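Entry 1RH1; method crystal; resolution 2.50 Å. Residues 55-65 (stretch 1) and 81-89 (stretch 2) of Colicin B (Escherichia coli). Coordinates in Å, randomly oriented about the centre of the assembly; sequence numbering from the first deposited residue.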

# COMPACT_ATOMS: atom_id res chain seq x y z
N GLN A 55 -27.93 -23.12 31.58
CA GLN A 55 -26.72 -23.49 30.87
C GLN A 55 -25.65 -22.44 30.93
O GLN A 55 -24.47 -22.75 30.89
CB GLN A 55 -27.02 -23.74 29.44
CG GLN A 55 -27.80 -25.02 29.39
CD GLN A 55 -28.22 -25.52 28.02
OE1 GLN A 55 -29.08 -26.41 27.90
NE2 GLN A 55 -27.64 -24.98 26.95
N GLY A 56 -26.08 -21.18 31.01
CA GLY A 56 -25.17 -20.07 31.19
C GLY A 56 -25.08 -19.16 29.98
O GLY A 56 -24.57 -18.04 30.09
N ILE A 57 -25.59 -19.62 28.84
CA ILE A 57 -25.46 -18.82 27.65
C ILE A 57 -26.70 -17.98 27.48
O ILE A 57 -27.81 -18.37 27.88
CB ILE A 57 -25.22 -19.71 26.38
CG1 ILE A 57 -26.38 -20.66 26.10
CG2 ILE A 57 -23.91 -20.47 26.60
CD1 ILE A 57 -26.32 -21.32 24.73
N ALA A 58 -26.41 -16.82 26.84
CA ALA A 58 -27.42 -15.86 26.45
C ALA A 58 -28.40 -16.44 25.45
O ALA A 58 -28.10 -17.49 24.89
CB ALA A 58 -26.73 -14.69 25.86
N LEU A 59 -29.56 -15.84 25.14
CA LEU A 59 -30.49 -16.48 24.20
C LEU A 59 -29.91 -16.56 22.78
O LEU A 59 -29.02 -15.78 22.39
CB LEU A 59 -31.81 -15.71 24.13
CG LEU A 59 -31.91 -14.50 23.19
CD1 LEU A 59 -33.36 -14.13 22.97
CD2 LEU A 59 -31.12 -13.35 23.75
N VAL A 60 -30.40 -17.52 22.00
CA VAL A 60 -29.93 -17.64 20.62
C VAL A 60 -30.74 -16.59 19.87
O VAL A 60 -31.92 -16.78 19.55
CB VAL A 60 -30.16 -19.11 20.12
CG1 VAL A 60 -29.97 -19.27 18.63
CG2 VAL A 60 -29.07 -20.00 20.71
N GLN A 61 -30.10 -15.44 19.65
CA GLN A 61 -30.88 -14.35 19.12
C GLN A 61 -31.19 -14.39 17.66
O GLN A 61 -32.29 -14.02 17.31
CB GLN A 61 -30.23 -13.01 19.43
CG GLN A 61 -28.85 -12.75 18.91
CD GLN A 61 -28.51 -11.32 19.16
OE1 GLN A 61 -27.62 -11.01 19.94
NE2 GLN A 61 -29.23 -10.45 18.46
N SER A 62 -30.28 -14.90 16.84
CA SER A 62 -30.50 -14.93 15.40
C SER A 62 -29.86 -16.13 14.72
O SER A 62 -29.18 -16.93 15.34
CB SER A 62 -29.96 -13.63 14.83
OG SER A 62 -30.42 -13.43 13.51
N VAL A 63 -30.10 -16.27 13.42
CA VAL A 63 -29.56 -17.36 12.60
C VAL A 63 -28.62 -16.80 11.54
O VAL A 63 -28.96 -15.92 10.75
CB VAL A 63 -30.69 -18.13 11.88
CG1 VAL A 63 -30.16 -19.24 11.00
CG2 VAL A 63 -31.54 -18.79 12.93
N LEU A 64 -27.46 -17.40 11.52
CA LEU A 64 -26.44 -17.04 10.56
C LEU A 64 -26.34 -17.96 9.34
O LEU A 64 -25.59 -18.94 9.35
CB LEU A 64 -25.16 -17.01 11.35
CG LEU A 64 -24.45 -15.70 11.57
CD1 LEU A 64 -25.41 -14.55 11.81
CD2 LEU A 64 -23.49 -15.92 12.71
N PHE A 65 -27.16 -17.62 8.30
CA PHE A 65 -27.15 -18.27 6.98
C PHE A 65 -26.07 -17.57 6.17
O PHE A 65 -25.94 -16.34 6.27
CB PHE A 65 -28.40 -18.07 6.17
CG PHE A 65 -29.67 -18.47 6.86
CD1 PHE A 65 -30.53 -17.48 7.32
CD2 PHE A 65 -29.98 -19.81 7.02
CE1 PHE A 65 -31.72 -17.83 7.94
CE2 PHE A 65 -31.18 -20.16 7.65
CZ PHE A 65 -32.05 -19.18 8.11
N GLY A 81 -33.68 -10.11 32.05
CA GLY A 81 -33.38 -11.28 32.88
C GLY A 81 -32.26 -12.25 32.44
O GLY A 81 -31.72 -13.01 33.25
N ASP A 82 -31.85 -12.28 31.16
CA ASP A 82 -30.93 -13.25 30.59
C ASP A 82 -29.52 -13.23 31.11
O ASP A 82 -29.19 -12.45 32.01
CB ASP A 82 -30.97 -13.00 29.08
CG ASP A 82 -30.34 -14.00 28.11
OD1 ASP A 82 -29.64 -13.52 27.21
OD2 ASP A 82 -30.54 -15.21 28.22
N TRP A 83 -28.72 -14.15 30.55
CA TRP A 83 -27.31 -14.26 30.83
C TRP A 83 -26.55 -13.27 29.99
O TRP A 83 -27.03 -12.77 28.97
CB TRP A 83 -26.75 -15.62 30.49
CG TRP A 83 -27.27 -16.75 31.35
CD1 TRP A 83 -28.32 -17.51 30.95
CD2 TRP A 83 -26.78 -17.11 32.56
NE1 TRP A 83 -28.51 -18.38 31.90
CE2 TRP A 83 -27.62 -18.17 32.88
CE3 TRP A 83 -25.78 -16.73 33.44
CZ2 TRP A 83 -27.49 -18.86 34.07
CZ3 TRP A 83 -25.64 -17.42 34.64
CH2 TRP A 83 -26.49 -18.48 34.96
N SER A 84 -25.32 -13.04 30.42
CA SER A 84 -24.42 -12.11 29.75
C SER A 84 -24.05 -12.50 28.33
O SER A 84 -23.85 -13.68 28.05
CB SER A 84 -23.12 -11.97 30.52
OG SER A 84 -23.23 -11.33 31.78
N GLY A 85 -24.02 -11.51 27.42
CA GLY A 85 -23.51 -11.70 26.08
C GLY A 85 -24.42 -11.80 24.86
O GLY A 85 -25.52 -11.25 24.67
N TRP A 86 -23.76 -12.66 24.09
CA TRP A 86 -23.96 -12.98 22.69
C TRP A 86 -24.22 -14.43 22.29
O TRP A 86 -23.49 -15.32 22.73
CB TRP A 86 -22.72 -12.45 22.03
CG TRP A 86 -22.91 -11.25 21.16
CD1 TRP A 86 -24.15 -10.86 20.71
CD2 TRP A 86 -21.89 -10.50 20.68
NE1 TRP A 86 -23.91 -9.84 19.91
CE2 TRP A 86 -22.59 -9.60 19.86
CE3 TRP A 86 -20.51 -10.44 20.79
CZ2 TRP A 86 -21.93 -8.62 19.14
CZ3 TRP A 86 -19.85 -9.45 20.06
CH2 TRP A 86 -20.55 -8.55 19.24
N SER A 87 -25.18 -14.73 21.41
CA SER A 87 -25.40 -16.11 20.93
C SER A 87 -26.14 -16.12 19.61
O SER A 87 -27.25 -15.60 19.50
CB SER A 87 -26.26 -16.97 21.88
OG SER A 87 -25.74 -17.26 23.16
N VAL A 88 -25.54 -16.73 18.59
CA VAL A 88 -26.15 -16.86 17.27
C VAL A 88 -26.21 -18.32 16.82
O VAL A 88 -25.39 -19.12 17.26
CB VAL A 88 -25.35 -16.06 16.22
CG1 VAL A 88 -25.23 -14.63 16.68
CG2 VAL A 88 -23.95 -16.58 16.07
N SER A 89 -27.14 -18.70 15.95
CA SER A 89 -27.17 -20.03 15.37
C SER A 89 -26.48 -20.06 14.00
O SER A 89 -26.71 -19.20 13.16
CB SER A 89 -28.62 -20.51 15.20
OG SER A 89 -28.73 -21.89 14.83
O HOH W 1 -31.14 -18.48 27.51

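Residues 55-65 and 81-89 run side by side and bury 778 Å² between them, with Ser87, Ser89 and Ala58 the three residues most covered. Ser87 contributes most, 99 Å². Its CA-to-CB bond points toward the first stretch, and chi1 of -65° (m) brings OG to 2.9 Å from Ala58 O. Its carbonyl also works: Gln61 N donates to Ser87 O at 2.9 Å with an N-H...O angle of 155°, and Val60 CA lies 3.5 Å from the same Ser87 O in a CA-H...O contact. Ser87 CB sits 3.0 Å from Leu59 O, and the single hydroxyl beyond it occupies the space beside Ala58, with Ser87 OG 3.9 Å from Ala58 CB.

Ser89, with 84 Å² covered, carries the clearest strand pairing. Ser89 N donates to Ser62 O at 2.8 Å and 175°, and Leu64 N donates to Ser89 O at 2.5 Å and 170°, a very short separation. These two bonds flank Val63, which pairs with Ser89 in a parallel bridge, CA to CA 4.5 Å. The side chains of Val63 and Ser89 share one face of the sheet, Val63 CG2 standing 4.1 Å from Ser89 CB. Elsewhere, apolar packing brings Leu64 CD2 to 3.5 Å from Val88 CG2.

Ala58, with 77 Å² covered, fits its methyl into a pocket of the second stretch: CB is 3.4 Å from Asp82 OD1, 3.7 Å from Trp83 O and 3.8 Å from Gly85 C. Asp82, whose CA-to-CB bond points toward the first stretch, accepts from Leu59 N through OD1 at 3.1 Å and 151°. Next to it, the Trp83 ring lies against Gly56, whose CA is 3.6 Å from the centroid of the five-membered ring and 15° off its normal, a CH-pi contact over the face. Gly56 adopts phi/psi of 112/-15, where a CB would jam against the preceding carbonyl, so glycine suits this position.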